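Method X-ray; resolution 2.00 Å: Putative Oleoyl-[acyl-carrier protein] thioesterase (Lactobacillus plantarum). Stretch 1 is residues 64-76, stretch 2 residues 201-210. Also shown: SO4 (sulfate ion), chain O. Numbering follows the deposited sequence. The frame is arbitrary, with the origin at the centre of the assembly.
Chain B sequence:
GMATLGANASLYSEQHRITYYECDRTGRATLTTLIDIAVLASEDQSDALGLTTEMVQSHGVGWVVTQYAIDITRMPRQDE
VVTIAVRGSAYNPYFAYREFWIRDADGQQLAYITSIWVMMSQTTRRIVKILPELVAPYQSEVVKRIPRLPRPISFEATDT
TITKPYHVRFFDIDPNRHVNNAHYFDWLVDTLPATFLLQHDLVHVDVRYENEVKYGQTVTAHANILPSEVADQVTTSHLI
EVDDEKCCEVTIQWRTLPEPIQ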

# COMPACT_ATOMS: atom_id res chain seq x y z
N VAL B 64 7.08 4.61 20.37
CA VAL B 64 7.39 5.52 19.25
C VAL B 64 8.81 5.21 18.77
O VAL B 64 9.75 5.40 19.54
CB VAL B 64 7.28 7.01 19.71
CG1 VAL B 64 7.70 8.00 18.60
CG2 VAL B 64 5.86 7.31 20.19
N VAL B 65 8.95 4.70 17.53
CA VAL B 65 10.28 4.38 16.96
C VAL B 65 10.99 5.69 16.60
O VAL B 65 10.40 6.56 15.93
CB VAL B 65 10.26 3.39 15.72
CG1 VAL B 65 9.50 3.94 14.52
CG2 VAL B 65 11.68 2.99 15.32
N THR B 66 12.20 5.84 17.13
CA THR B 66 13.07 7.00 16.91
C THR B 66 14.14 6.73 15.84
O THR B 66 14.50 7.67 15.12
CB THR B 66 13.77 7.44 18.22
OG1 THR B 66 14.57 6.37 18.75
CG2 THR B 66 12.74 7.87 19.26
N GLN B 67 14.62 5.48 15.73
CA GLN B 67 15.67 5.08 14.79
C GLN B 67 15.50 3.71 14.12
O GLN B 67 14.90 2.81 14.71
CB GLN B 67 17.01 4.98 15.54
CG GLN B 67 17.37 6.16 16.47
CD GLN B 67 18.75 6.07 17.08
OE1 GLN B 67 19.58 5.24 16.71
NE2 GLN B 67 19.01 6.96 18.03
N TYR B 68 16.03 3.58 12.89
CA TYR B 68 16.11 2.33 12.10
C TYR B 68 17.47 2.26 11.36
O TYR B 68 17.93 3.27 10.85
CB TYR B 68 15.04 2.12 11.01
CG TYR B 68 13.67 1.72 11.43
CD1 TYR B 68 13.43 0.43 11.97
CD2 TYR B 68 12.55 2.53 11.14
CE1 TYR B 68 12.11 0.00 12.33
CE2 TYR B 68 11.22 2.11 11.49
CZ TYR B 68 11.01 0.85 12.09
OH TYR B 68 9.73 0.44 12.43
N ALA B 69 18.06 1.07 11.36
CA ALA B 69 19.29 0.73 10.61
C ALA B 69 18.89 -0.56 9.89
O ALA B 69 18.54 -1.53 10.56
CB ALA B 69 20.47 0.51 11.52
N ILE B 70 18.90 -0.56 8.55
CA ILE B 70 18.47 -1.70 7.71
C ILE B 70 19.64 -2.15 6.84
O ILE B 70 20.19 -1.32 6.13
CB ILE B 70 17.26 -1.31 6.80
CG1 ILE B 70 16.14 -0.60 7.58
CG2 ILE B 70 16.72 -2.55 6.04
CD1 ILE B 70 15.00 -0.13 6.73
N ASP B 71 20.01 -3.43 6.93
CA ASP B 71 21.07 -4.07 6.14
C ASP B 71 20.32 -4.95 5.14
O ASP B 71 19.72 -5.93 5.56
CB ASP B 71 22.00 -4.89 7.07
CG ASP B 71 23.15 -5.60 6.33
OD1 ASP B 71 23.41 -5.36 5.13
OD2 ASP B 71 23.85 -6.40 7.00
N ILE B 72 20.37 -4.60 3.85
CA ILE B 72 19.65 -5.32 2.78
C ILE B 72 20.59 -6.16 1.89
O ILE B 72 21.44 -5.59 1.21
CB ILE B 72 18.80 -4.34 1.91
CG1 ILE B 72 17.82 -3.54 2.79
CG2 ILE B 72 18.03 -5.09 0.80
CD1 ILE B 72 17.02 -2.51 2.06
N THR B 73 20.42 -7.49 1.92
CA THR B 73 21.16 -8.45 1.06
C THR B 73 20.41 -8.39 -0.29
O THR B 73 21.03 -8.21 -1.35
CB THR B 73 21.21 -9.87 1.66
OG1 THR B 73 21.92 -9.81 2.90
CG2 THR B 73 21.92 -10.85 0.72
N ARG B 74 19.10 -8.63 -0.24
CA ARG B 74 18.20 -8.47 -1.41
C ARG B 74 16.78 -8.26 -0.91
O ARG B 74 16.41 -8.84 0.12
CB ARG B 74 18.26 -9.61 -2.43
CG ARG B 74 17.63 -10.95 -2.07
CD ARG B 74 17.61 -11.84 -3.27
NE ARG B 74 16.93 -13.09 -2.97
CZ ARG B 74 15.61 -13.32 -3.01
NH1 ARG B 74 14.72 -12.35 -3.29
NH2 ARG B 74 15.17 -14.55 -2.71
N MSE B 75 15.99 -7.47 -1.65
CA MSE B 75 14.59 -7.22 -1.28
C MSE B 75 13.74 -8.43 -1.66
O MSE B 75 14.08 -9.12 -2.64
CB MSE B 75 14.03 -5.96 -1.96
CG MSE B 75 14.74 -4.69 -1.51
SE MSE B 75 14.43 -4.32 0.38
CE MSE B 75 12.67 -3.51 0.29
N PRO B 76 12.69 -8.74 -0.85
CA PRO B 76 11.79 -9.82 -1.23
C PRO B 76 11.12 -9.59 -2.61
O PRO B 76 10.83 -8.44 -2.97
CB PRO B 76 10.75 -9.80 -0.11
CG PRO B 76 11.45 -9.27 1.04
CD PRO B 76 12.31 -8.20 0.47
N ASP B 201 19.78 -0.94 -6.72
CA ASP B 201 19.21 -1.85 -5.72
C ASP B 201 19.64 -1.38 -4.34
O ASP B 201 20.75 -0.88 -4.18
CB ASP B 201 19.68 -3.30 -5.94
CG ASP B 201 19.02 -3.96 -7.15
OD1 ASP B 201 18.12 -3.37 -7.78
OD2 ASP B 201 19.38 -5.11 -7.45
N LEU B 202 18.78 -1.60 -3.35
CA LEU B 202 19.03 -1.20 -1.96
C LEU B 202 20.07 -2.10 -1.30
O LEU B 202 20.02 -3.33 -1.48
CB LEU B 202 17.73 -1.24 -1.14
CG LEU B 202 16.64 -0.26 -1.57
CD1 LEU B 202 15.29 -0.71 -1.09
CD2 LEU B 202 16.98 1.18 -1.12
N VAL B 203 21.03 -1.47 -0.62
CA VAL B 203 22.11 -2.13 0.13
C VAL B 203 21.93 -1.85 1.63
O VAL B 203 21.99 -2.79 2.44
CB VAL B 203 23.52 -1.69 -0.37
CG1 VAL B 203 24.65 -2.35 0.43
CG2 VAL B 203 23.69 -2.04 -1.84
N HIS B 204 21.74 -0.57 1.99
CA HIS B 204 21.59 -0.14 3.38
C HIS B 204 20.70 1.10 3.53
O HIS B 204 20.62 1.90 2.59
CB HIS B 204 22.99 0.14 3.94
CG HIS B 204 23.10 0.02 5.42
ND1 HIS B 204 22.81 1.05 6.29
CD2 HIS B 204 23.49 -1.02 6.18
CE1 HIS B 204 23.00 0.62 7.53
NE2 HIS B 204 23.42 -0.62 7.49
N VAL B 205 20.01 1.23 4.67
CA VAL B 205 19.14 2.38 4.99
C VAL B 205 19.25 2.76 6.49
O VAL B 205 19.16 1.87 7.34
CB VAL B 205 17.63 2.11 4.68
CG1 VAL B 205 16.78 3.36 4.95
CG2 VAL B 205 17.41 1.64 3.23
N ASP B 206 19.47 4.05 6.78
CA ASP B 206 19.50 4.63 8.14
C ASP B 206 18.37 5.63 8.22
O ASP B 206 18.25 6.42 7.29
CB ASP B 206 20.77 5.40 8.43
CG ASP B 206 21.99 4.55 8.45
OD1 ASP B 206 21.91 3.35 8.81
OD2 ASP B 206 23.05 5.13 8.17
N VAL B 207 17.58 5.60 9.29
CA VAL B 207 16.45 6.54 9.48
C VAL B 207 16.49 7.12 10.89
O VAL B 207 16.78 6.40 11.83
CB VAL B 207 15.07 5.85 9.28
CG1 VAL B 207 13.94 6.90 9.26
CG2 VAL B 207 15.01 5.07 7.98
N ARG B 208 16.21 8.42 11.01
CA ARG B 208 16.09 9.16 12.28
C ARG B 208 14.78 9.93 12.21
O ARG B 208 14.62 10.71 11.27
CB ARG B 208 17.26 10.13 12.49
CG ARG B 208 18.61 9.50 12.80
CD ARG B 208 18.65 8.93 14.20
NE ARG B 208 19.97 8.38 14.53
CZ ARG B 208 20.42 7.15 14.23
NH1 ARG B 208 19.69 6.25 13.55
NH2 ARG B 208 21.66 6.80 14.61
N TYR B 209 13.85 9.69 13.14
CA TYR B 209 12.55 10.39 13.20
C TYR B 209 12.70 11.46 14.27
O TYR B 209 12.92 11.12 15.43
CB TYR B 209 11.40 9.44 13.54
CG TYR B 209 11.25 8.30 12.57
CD1 TYR B 209 10.54 8.45 11.35
CD2 TYR B 209 11.81 7.04 12.86
CE1 TYR B 209 10.40 7.35 10.44
CE2 TYR B 209 11.67 5.94 11.98
CZ TYR B 209 10.98 6.10 10.77
OH TYR B 209 10.86 5.03 9.93
N GLU B 210 12.63 12.73 13.87
CA GLU B 210 12.76 13.88 14.78
C GLU B 210 11.39 14.37 15.27
O GLU B 210 11.20 14.56 16.47
CB GLU B 210 13.53 15.05 14.16
CG GLU B 210 15.02 14.81 13.79
CD GLU B 210 15.29 14.03 12.51
OE1 GLU B 210 14.34 13.68 11.77
OE2 GLU B 210 16.48 13.79 12.20
S SO4 O . 21.99 8.95 18.37
O1 SO4 O . 22.82 8.41 17.31
O2 SO4 O . 20.95 9.78 17.77
O3 SO4 O . 21.39 7.84 19.10
O4 SO4 O . 22.79 9.74 19.30
O HOH W 1 15.62 10.46 16.29
O HOH W 2 20.57 3.62 11.66
O HOH W 3 23.89 -4.85 2.56
O HOH W 4 21.92 -5.42 -1.80

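Two antiparallel strands, 64-72 and 201-209, lie side by side, their axes approaching to 4.7 Å, and every hydrogen bond directly between them is main chain to main chain. Y68 and V207 form a closed pair, Y68 N donating to V207 O at 3.1 Å and V207 N to Y68 O at 2.8 Å. I70 and V205 repeat it, with I70 N to V205 O at 2.7 Å and V205 N to I70 O at 2.9 Å. Single hydrogen bonds extend the ladder at its ends: Y209 N reaches T66 O at 2.9 Å, almost straight, and I72 N reaches V203 O at 2.8 Å. Between them, the non-hydrogen-bonded pairs bring CA atoms close to carbonyls, as with H204 CA and I70 O at 3.3 Å.

Several carbonyls accept a second time. Water 1 donates to both T66 O and Y209 O, and water 3 is placed to donate to V203 O or D71 OD1.

The face carrying Y68, I70, V205 and V207 is buried and largely apolar, apart from the Y68 hydroxyl. Beta-branched residues suit the extended backbone; I70 CD1 packs on V205 CB at 4.0 Å. Farther along, I72 CD1 meets L202 CB at 3.5 Å, and SE of M75, a selenomethionine, lies 4.0 Å from L202 CD1. At the other end, Y209 CE2 lies 3.9 Å from V65 CG1 and 3.6 Å from Y68 CD2.

The face with Q67, A69, D71, H204, D206 and R208 is more polar. Q67 OE1 sits over the R208 guanidinium, 3.2 Å from R208 CZ, but the angles to its nitrogens are too poor for hydrogen bonds. Q67 NE2 donates to sulfate O3 at 2.8 Å, while R208 NH2 makes a weak bond to sulfate O1 at 3.4 Å; the ion probably comes from the crystallisation liquor. A69 pairs with D206, its CB 4.2 Å from D206 OD1.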